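Local coordinates for protein polyketide Synthase III (Ectocarpus siliculosus, PDB 4B0N) that is a type III polyketide synthase of the chalcone synthase family, probably acting as an acyltransferase in the biosynthesis of phlorotannin monomers in this brown alga, at residues N235-F243 / G290-F298; V139-L149 / D245-K253. All coordinates share one frame; numbering follows the deposited sequence.

Contact 1: N235-F243 / G290-F298; sequences NDAILHAIF and GITCTLSKF. With ACD (arachidonic acid), chain D.
L239 of helix 234-242 and F243, four residues on and just past the helix, both reach C293 on strand 290-295, which crosses the helix at 110°. F243 meets it edge-on: CE2 of F243 lies 3.7 Å from CB of C293, close to the plane of the ring. C293 SG stands 5.1 Å from the centroid of the F243 ring and 76° off its normal, a sulfur-aromatic contact at the edge. L239 divides its two methyls: CD1 drops onto the backbone of C293, while CD2 touches CD1 of L295 at 3.8 Å, the two leucine side chains meeting at a slant. The extended first torsion of N235 (chi1 -178°) carries its amide over to the strand; its OD1 lies 3.3 Å from T294 CB, and its ND2 is 3.2 Å from L295 O. Arachidonic acid runs past several of the same residues. C11 of the lipid lies at the F243 edge, C4 is 3.7 Å from C293 SG, and C13 sits over the centre of the nearby H240 ring. Helix and strand thus form part of the wall of the pocket that holds arachidonic acid in this chalcone synthase-like, thiolase-fold enzyme.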
loop_
_atom_site.group_PDB
_atom_site.type_symbol
_atom_site.label_atom_id
_atom_site.label_comp_id
_atom_site.label_asym_id
_atom_site.label_seq_id
_atom_site.Cartn_x
_atom_site.Cartn_y
_atom_site.Cartn_z
ATOM N N ASN A 235 -11.387 14.917 -21.052
ATOM C CA ASN A 235 -11.340 14.070 -19.863
ATOM C C ASN A 235 -10.718 14.780 -18.658
ATOM O O ASN A 235 -11.315 14.808 -17.581
ATOM C CB ASN A 235 -10.607 12.753 -20.163
ATOM C CG ASN A 235 -10.580 11.806 -18.975
ATOM O OD1 ASN A 235 -9.529 11.272 -18.625
ATOM N ND2 ASN A 235 -11.735 11.593 -18.348
ATOM N N ASP A 236 -9.536 15.363 -18.854
ATOM C CA ASP A 236 -8.829 16.080 -17.788
ATOM C C ASP A 236 -9.596 17.298 -17.275
ATOM O O ASP A 236 -9.617 17.556 -16.072
ATOM C CB ASP A 236 -7.420 16.484 -18.236
ATOM C CG ASP A 236 -6.383 15.400 -17.965
ATOM O OD1 ASP A 236 -6.742 14.203 -17.946
ATOM O OD2 ASP A 236 -5.200 15.753 -17.774
ATOM N N ALA A 237 -10.228 18.030 -18.188
ATOM C CA ALA A 237 -11.085 19.160 -17.824
ATOM C C ALA A 237 -12.197 18.747 -16.856
ATOM O O ALA A 237 -12.449 19.433 -15.863
ATOM C CB ALA A 237 -11.677 19.798 -19.071
ATOM N N ILE A 238 -12.848 17.621 -17.152
ATOM C CA ILE A 238 -13.894 17.061 -16.294
ATOM C C ILE A 238 -13.332 16.722 -14.911
ATOM O O ILE A 238 -13.921 17.088 -13.891
ATOM C CB ILE A 238 -14.552 15.810 -16.929
ATOM C CG1 ILE A 238 -15.225 16.166 -18.257
ATOM C CG2 ILE A 238 -15.587 15.208 -15.989
ATOM C CD1 ILE A 238 -15.558 14.968 -19.125
ATOM N N LEU A 239 -12.189 16.038 -14.888
ATOM C CA LEU A 239 -11.539 15.642 -13.637
ATOM C C LEU A 239 -11.162 16.848 -12.785
ATOM O O LEU A 239 -11.398 16.857 -11.576
ATOM C CB LEU A 239 -10.295 14.788 -13.906
ATOM C CG LEU A 239 -10.416 13.506 -14.737
ATOM C CD1 LEU A 239 -9.032 12.917 -14.948
ATOM C CD2 LEU A 239 -11.354 12.478 -14.114
ATOM N N HIS A 240 -10.588 17.864 -13.429
ATOM C CA HIS A 240 -10.170 19.096 -12.758
ATOM C C HIS A 240 -11.314 19.824 -12.112
ATOM O O HIS A 240 -11.131 20.504 -11.099
ATOM C CB HIS A 240 -9.448 20.014 -13.736
ATOM C CG HIS A 240 -8.006 19.636 -13.971
ATOM N ND1 HIS A 240 -6.987 20.289 -13.389
ATOM C CD2 HIS A 240 -7.436 18.629 -14.749
ATOM C CE1 HIS A 240 -5.822 19.734 -13.777
ATOM N NE2 HIS A 240 -6.099 18.719 -14.609
ATOM N N ALA A 241 -12.505 19.679 -12.691
ATOM C CA ALA A 241 -13.717 20.277 -12.143
ATOM C C ALA A 241 -14.222 19.526 -10.914
ATOM O O ALA A 241 -14.928 20.096 -10.081
ATOM C CB ALA A 241 -14.800 20.334 -13.208
ATOM N N ILE A 242 -13.843 18.255 -10.803
ATOM C CA ILE A 242 -14.424 17.347 -9.812
ATOM C C ILE A 242 -13.506 17.047 -8.620
ATOM O O ILE A 242 -13.912 17.227 -7.470
ATOM C CB ILE A 242 -14.939 16.052 -10.490
ATOM C CG1 ILE A 242 -16.140 16.381 -11.383
ATOM C CG2 ILE A 242 -15.320 14.990 -9.462
ATOM C CD1 ILE A 242 -16.469 15.320 -12.408
ATOM N N PHE A 243 -12.281 16.600 -8.893
ATOM C CA PHE A 243 -11.360 16.161 -7.839
ATOM C C PHE A 243 -10.943 17.283 -6.892
ATOM O O PHE A 243 -10.773 18.427 -7.312
ATOM C CB PHE A 243 -10.117 15.482 -8.432
ATOM C CG PHE A 243 -10.398 14.169 -9.116
ATOM C CD1 PHE A 243 -11.475 13.369 -8.729
ATOM C CD2 PHE A 243 -9.565 13.715 -10.130
ATOM C CE1 PHE A 243 -11.727 12.159 -9.358
ATOM C CE2 PHE A 243 -9.809 12.502 -10.759
ATOM C CZ PHE A 243 -10.891 11.724 -10.374
ATOM N N GLY A 290 3.127 14.620 -13.061
ATOM C CA GLY A 290 2.225 14.329 -11.954
ATOM C C GLY A 290 1.457 13.034 -12.111
ATOM O O GLY A 290 1.454 12.428 -13.186
ATOM N N ILE A 291 0.814 12.610 -11.024
ATOM C CA ILE A 291 -0.080 11.456 -11.037
ATOM C C ILE A 291 -1.383 11.867 -11.715
ATOM O O ILE A 291 -1.984 12.885 -11.355
ATOM C CB ILE A 291 -0.371 10.945 -9.610
ATOM C CG1 ILE A 291 0.926 10.473 -8.940
ATOM C CG2 ILE A 291 -1.410 9.831 -9.642
ATOM C CD1 ILE A 291 0.830 10.289 -7.440
ATOM N N THR A 292 -1.807 11.090 -12.706
ATOM C CA THR A 292 -3.057 11.377 -13.404
ATOM C C THR A 292 -4.091 10.276 -13.272
ATOM O O THR A 292 -3.778 9.109 -13.008
ATOM C CB THR A 292 -2.852 11.675 -14.903
ATOM O OG1 THR A 292 -1.906 10.751 -15.457
ATOM C CG2 THR A 292 -2.364 13.106 -15.104
ATOM N N CYS A 293 -5.338 10.681 -13.456
ATOM C CA CYS A 293 -6.448 9.766 -13.520
ATOM C C CYS A 293 -7.040 9.881 -14.915
ATOM O O CYS A 293 -6.863 10.902 -15.588
ATOM C CB CYS A 293 -7.484 10.145 -12.467
ATOM S SG CYS A 293 -8.806 8.940 -12.271
ATOM N N THR A 294 -7.710 8.822 -15.359
ATOM C CA THR A 294 -8.467 8.850 -16.613
ATOM C C THR A 294 -9.615 7.844 -16.585
ATOM O O THR A 294 -9.401 6.630 -16.543
ATOM C CB THR A 294 -7.582 8.679 -17.878
ATOM O OG1 THR A 294 -8.344 8.060 -18.923
ATOM C CG2 THR A 294 -6.342 7.839 -17.597
ATOM N N LEU A 295 -10.833 8.379 -16.599
ATOM C CA LEU A 295 -12.050 7.582 -16.516
ATOM C C LEU A 295 -12.766 7.584 -17.854
ATOM O O LEU A 295 -12.864 8.625 -18.506
ATOM C CB LEU A 295 -12.981 8.150 -15.444
ATOM C CG LEU A 295 -12.371 8.544 -14.096
ATOM C CD1 LEU A 295 -13.378 9.317 -13.258
ATOM C CD2 LEU A 295 -11.858 7.326 -13.340
ATOM N N SER A 296 -13.266 6.419 -18.263
ATOM C CA SER A 296 -14.046 6.322 -19.493
ATOM C C SER A 296 -15.475 6.806 -19.264
ATOM O O SER A 296 -15.968 6.817 -18.130
ATOM C CB SER A 296 -14.040 4.893 -20.046
ATOM O OG SER A 296 -14.923 4.055 -19.324
ATOM N N LYS A 297 -16.130 7.203 -20.353
ATOM C CA LYS A 297 -17.516 7.657 -20.323
ATOM C C LYS A 297 -18.445 6.513 -19.925
ATOM O O LYS A 297 -19.588 6.744 -19.524
ATOM C CB LYS A 297 -17.933 8.189 -21.698
ATOM C CG LYS A 297 -16.867 8.985 -22.435
ATOM C CD LYS A 297 -17.216 9.118 -23.910
ATOM C CE LYS A 297 -15.982 9.444 -24.735
ATOM N NZ LYS A 297 -16.255 9.466 -26.199
ATOM N N PHE A 298 -17.939 5.286 -20.034
ATOM C CA PHE A 298 -18.730 4.077 -19.802
ATOM C C PHE A 298 -18.725 3.624 -18.340
ATOM O O PHE A 298 -19.447 2.692 -17.973
ATOM C CB PHE A 298 -18.248 2.941 -20.714
ATOM C CG PHE A 298 -17.878 3.390 -22.102
ATOM C CD1 PHE A 298 -18.815 4.010 -22.926
ATOM C CD2 PHE A 298 -16.590 3.191 -22.588
ATOM C CE1 PHE A 298 -18.473 4.428 -24.201
ATOM C CE2 PHE A 298 -16.243 3.604 -23.865
ATOM C CZ PHE A 298 -17.184 4.223 -24.672
HETATM C C1 ACD D . -11.262 7.770 -9.581
HETATM C C2 ACD D . -9.914 7.266 -9.112
HETATM C C3 ACD D . -9.104 8.422 -8.532
HETATM C C4 ACD D . -7.619 8.255 -8.827
HETATM C C5 ACD D . -6.902 9.570 -8.636
HETATM C C6 ACD D . -5.594 9.667 -8.863
HETATM C C7 ACD D . -4.899 10.990 -8.651
HETATM C C8 ACD D . -5.010 11.879 -9.865
HETATM C C9 ACD D . -4.954 13.201 -9.707
HETATM C C10 ACD D . -5.053 14.120 -10.901
HETATM C C11 ACD D . -6.274 14.997 -10.784
HETATM C C12 ACD D . -6.173 16.311 -10.962
HETATM C C13 ACD D . -7.406 17.175 -10.847
HETATM C C14 ACD D . -7.148 18.362 -9.948
HETATM C C15 ACD D . -8.166 19.138 -9.580
HETATM C C16 ACD D . -7.941 20.332 -8.686
HETATM C C17 ACD D . -7.701 21.564 -9.551
HETATM C C18 ACD D . -8.886 22.524 -9.543
HETATM C C19 ACD D . -9.108 23.088 -10.940
HETATM C C20 ACD D . -10.098 24.230 -10.920
HETATM O O1 ACD D . -12.291 7.135 -9.258
#

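Contact 2: V139-L149 / D245-K253; sequences VARRAIKEAGL and DGCAAAVLK
This is buried, wholly apolar helix-on-sheet packing, with the last turns of the long helix 121-146 lying on strand 245-255 of the five-stranded mixed sheet. V139 and A143, one turn apart on the helix, and A147 just past its end turn their side chains to the strand, and C247, A249 and V251, at alternate positions, turn theirs to the helix. The two axes come within 7.7 Å at an angle of 35°, helped by small residues where they meet: CB of A143 sits 4.0 Å from CB of A249. V139 forks over the strand. With chi1 at 176°, it swings CG1 down on A249, 3.7 Å from that residue's CB, whereas CG2 touches C247 SG at 3.8 Å. Such a helix laid along a sheet strand is a layer contact of the thiolase-like alpha/beta fold; on the other sheet face, A250 and L252 touch F201 of helix 196-210, so the strand is sandwiched between helices. V251 packs under the end of the helix. Its CG2 rests against the A143 backbone and approaches CG1 of I144, the two side chains crossing at about a right angle, while its CB meets the A147 methyl. The helix closes in a Schellman motif, with G148 at positive phi (67°) and L149 N bonded back to I144 O. Just beyond it, L149 points back at the strand, and its CD1 lies 3.8 Å from V251 CG1, beside Y215 of strand 215-223.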
loop_
_atom_site.group_PDB
_atom_site.type_symbol
_atom_site.label_atom_id
_atom_site.label_comp_id
_atom_site.label_asym_id
_atom_site.label_seq_id
_atom_site.Cartn_x
_atom_site.Cartn_y
_atom_site.Cartn_z
ATOM N N VAL A 139 -6.249 15.597 12.280
ATOM C CA VAL A 139 -7.355 14.678 12.002
ATOM C C VAL A 139 -7.182 13.421 12.859
ATOM O O VAL A 139 -8.136 12.949 13.478
ATOM C CB VAL A 139 -7.478 14.337 10.493
ATOM C CG1 VAL A 139 -8.567 13.303 10.249
ATOM C CG2 VAL A 139 -7.779 15.589 9.682
ATOM N N ALA A 140 -5.954 12.906 12.909
ATOM C CA ALA A 140 -5.617 11.769 13.763
ATOM C C ALA A 140 -5.765 12.112 15.246
ATOM O O ALA A 140 -6.261 11.295 16.025
ATOM C CB ALA A 140 -4.210 11.274 13.467
ATOM N N ARG A 141 -5.342 13.318 15.627
ATOM C CA ARG A 141 -5.460 13.782 17.010
ATOM C C ARG A 141 -6.909 13.842 17.464
ATOM O O ARG A 141 -7.235 13.395 18.563
ATOM C CB ARG A 141 -4.810 15.152 17.200
ATOM C CG ARG A 141 -3.328 15.104 17.520
ATOM C CD ARG A 141 -2.864 16.415 18.131
ATOM N NE ARG A 141 -1.541 16.794 17.644
ATOM C CZ ARG A 141 -1.315 17.612 16.616
ATOM N NH1 ARG A 141 -2.326 18.162 15.949
ATOM N NH2 ARG A 141 -0.066 17.886 16.257
ATOM N N ARG A 142 -7.769 14.389 16.609
ATOM C CA ARG A 142 -9.196 14.498 16.910
ATOM C C ARG A 142 -9.918 13.148 16.921
ATOM O O ARG A 142 -10.768 12.906 17.779
ATOM C CB ARG A 142 -9.881 15.483 15.955
ATOM C CG ARG A 142 -9.642 16.938 16.323
ATOM C CD ARG A 142 -10.574 17.879 15.577
ATOM N NE ARG A 142 -10.052 18.249 14.263
ATOM C CZ ARG A 142 -10.518 17.790 13.106
ATOM N NH1 ARG A 142 -11.531 16.933 13.082
ATOM N NH2 ARG A 142 -9.972 18.196 11.966
ATOM N N ALA A 143 -9.562 12.272 15.983
ATOM C CA ALA A 143 -10.153 10.934 15.895
ATOM C C ALA A 143 -9.953 10.130 17.180
ATOM O O ALA A 143 -10.904 9.551 17.713
ATOM C CB ALA A 143 -9.588 10.178 14.701
ATOM N N ILE A 144 -8.711 10.110 17.666
ATOM C CA ILE A 144 -8.347 9.432 18.910
ATOM C C ILE A 144 -9.093 10.041 20.102
ATOM O O ILE A 144 -9.575 9.313 20.972
ATOM C CB ILE A 144 -6.815 9.468 19.137
ATOM C CG1 ILE A 144 -6.094 8.653 18.055
ATOM C CG2 ILE A 144 -6.446 8.947 20.522
ATOM C CD1 ILE A 144 -4.618 8.959 17.916
ATOM N N LYS A 145 -9.195 11.372 20.123
ATOM C CA LYS A 145 -9.906 12.099 21.181
ATOM C C LYS A 145 -11.375 11.689 21.267
ATOM O O LYS A 145 -11.923 11.556 22.363
ATOM C CB LYS A 145 -9.803 13.614 20.971
ATOM C CG LYS A 145 -8.466 14.221 21.363
ATOM C CD LYS A 145 -8.352 15.663 20.889
ATOM C CE LYS A 145 -6.914 16.153 20.956
ATOM N NZ LYS A 145 -6.790 17.584 20.564
ATOM N N GLU A 146 -12.002 11.488 20.111
ATOM C CA GLU A 146 -13.410 11.101 20.055
ATOM C C GLU A 146 -13.609 9.624 20.376
ATOM O O GLU A 146 -14.718 9.202 20.714
ATOM C CB GLU A 146 -14.030 11.454 18.699
ATOM C CG GLU A 146 -14.201 12.952 18.478
ATOM C CD GLU A 146 -15.459 13.302 17.699
ATOM O OE1 GLU A 146 -16.564 12.920 18.147
ATOM O OE2 GLU A 146 -15.347 13.974 16.647
ATOM N N ALA A 147 -12.528 8.852 20.275
ATOM C CA ALA A 147 -12.524 7.450 20.692
ATOM C C ALA A 147 -12.230 7.325 22.187
ATOM O O ALA A 147 -12.234 6.221 22.740
ATOM C CB ALA A 147 -11.513 6.656 19.883
ATOM N N GLY A 148 -11.972 8.466 22.827
ATOM C CA GLY A 148 -11.705 8.529 24.259
ATOM C C GLY A 148 -10.398 7.870 24.655
ATOM O O GLY A 148 -10.225 7.456 25.805
ATOM N N LEU A 149 -9.478 7.779 23.699
ATOM C CA LEU A 149 -8.199 7.112 23.910
ATOM C C LEU A 149 -7.044 8.098 24.027
ATOM O O LEU A 149 -7.220 9.309 23.882
ATOM C CB LEU A 149 -7.919 6.133 22.766
ATOM C CG LEU A 149 -8.808 4.899 22.611
ATOM C CD1 LEU A 149 -8.645 4.324 21.215
ATOM C CD2 LEU A 149 -8.500 3.851 23.674
ATOM N N ASP A 245 -9.282 18.090 -2.429
ATOM C CA ASP A 245 -8.429 17.662 -1.319
ATOM C C ASP A 245 -9.227 17.411 -0.043
ATOM O O ASP A 245 -10.166 18.150 0.264
ATOM C CB ASP A 245 -7.350 18.710 -1.039
ATOM C CG ASP A 245 -6.385 18.895 -2.197
ATOM O OD1 ASP A 245 -6.715 18.521 -3.343
ATOM O OD2 ASP A 245 -5.283 19.423 -1.951
ATOM N N GLY A 246 -8.840 16.374 0.700
ATOM C CA GLY A 246 -9.515 16.010 1.949
ATOM C C GLY A 246 -8.832 14.925 2.763
ATOM O O GLY A 246 -7.983 14.192 2.258
ATOM N N CYS A 247 -9.212 14.832 4.035
ATOM C CA CYS A 247 -8.682 13.815 4.939
ATOM C C CYS A 247 -9.718 13.351 5.965
ATOM O O CYS A 247 -10.499 14.147 6.492
ATOM C CB CYS A 247 -7.426 14.325 5.648
ATOM S SG CYS A 247 -6.748 13.199 6.892
ATOM N N ALA A 248 -9.707 12.051 6.239
ATOM C CA ALA A 248 -10.596 11.451 7.226
ATOM C C ALA A 248 -9.905 10.289 7.919
ATOM O O ALA A 248 -9.172 9.528 7.287
ATOM C CB ALA A 248 -11.887 10.988 6.573
ATOM N N ALA A 249 -10.141 10.162 9.220
ATOM C CA ALA A 249 -9.521 9.106 10.015
ATOM C C ALA A 249 -10.549 8.342 10.844
ATOM O O ALA A 249 -11.623 8.859 11.161
ATOM C CB ALA A 249 -8.432 9.682 10.906
ATOM N N ALA A 250 -10.206 7.104 11.185
ATOM C CA ALA A 250 -11.077 6.246 11.979
ATOM C C ALA A 250 -10.258 5.370 12.915
ATOM O O ALA A 250 -9.273 4.752 12.502
ATOM C CB ALA A 250 -11.950 5.388 11.076
ATOM N N VAL A 251 -10.662 5.334 14.180
ATOM C CA VAL A 251 -10.060 4.432 15.151
ATOM C C VAL A 251 -10.956 3.208 15.268
ATOM O O VAL A 251 -12.182 3.328 15.296
ATOM C CB VAL A 251 -9.874 5.094 16.532
ATOM C CG1 VAL A 251 -9.063 4.191 17.452
ATOM C CG2 VAL A 251 -9.193 6.447 16.390
ATOM N N LEU A 252 -10.339 2.032 15.323
ATOM C CA LEU A 252 -11.088 0.788 15.325
ATOM C C LEU A 252 -10.770 -0.091 16.519
ATOM O O LEU A 252 -9.605 -0.337 16.835
ATOM C CB LEU A 252 -10.867 0.037 14.015
ATOM C CG LEU A 252 -11.791 0.542 12.906
ATOM C CD1 LEU A 252 -11.018 0.902 11.651
ATOM C CD2 LEU A 252 -12.894 -0.464 12.616
ATOM N N LYS A 253 -11.834 -0.544 17.179
ATOM C CA LYS A 253 -11.745 -1.465 18.308
ATOM C C LYS A 253 -12.413 -2.801 17.978
ATOM O O LYS A 253 -13.242 -2.881 17.069
ATOM C CB LYS A 253 -12.380 -0.848 19.562
ATOM C CG LYS A 253 -13.862 -0.530 19.436
ATOM C CD LYS A 253 -14.445 -0.058 20.758
ATOM C CE LYS A 253 -15.890 0.382 20.582
ATOM N NZ LYS A 253 -16.514 0.777 21.875
#

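How the contacts relate
Contacts 1 and 2 adjoin along the chain: helix 234-242 runs almost directly into strand 245-255, so 235-243 of contact 1 and 245-253 of contact 2 are successive elements. Their centres nevertheless lie 30 Å apart, on opposite sides of the chain's centre, and beyond this junction the two do not touch. In sequence they interlock, since 139-149 comes before the helix and 290-298 after the strand. Contact 1 joins the N-terminal and C-terminal family regions beside the bound arachidonic acid; contact 2 stays within the N-terminal one and contributes no residue to the pocket. At the junction, F243 O approaches C15 of the lipid to 3.5 Å.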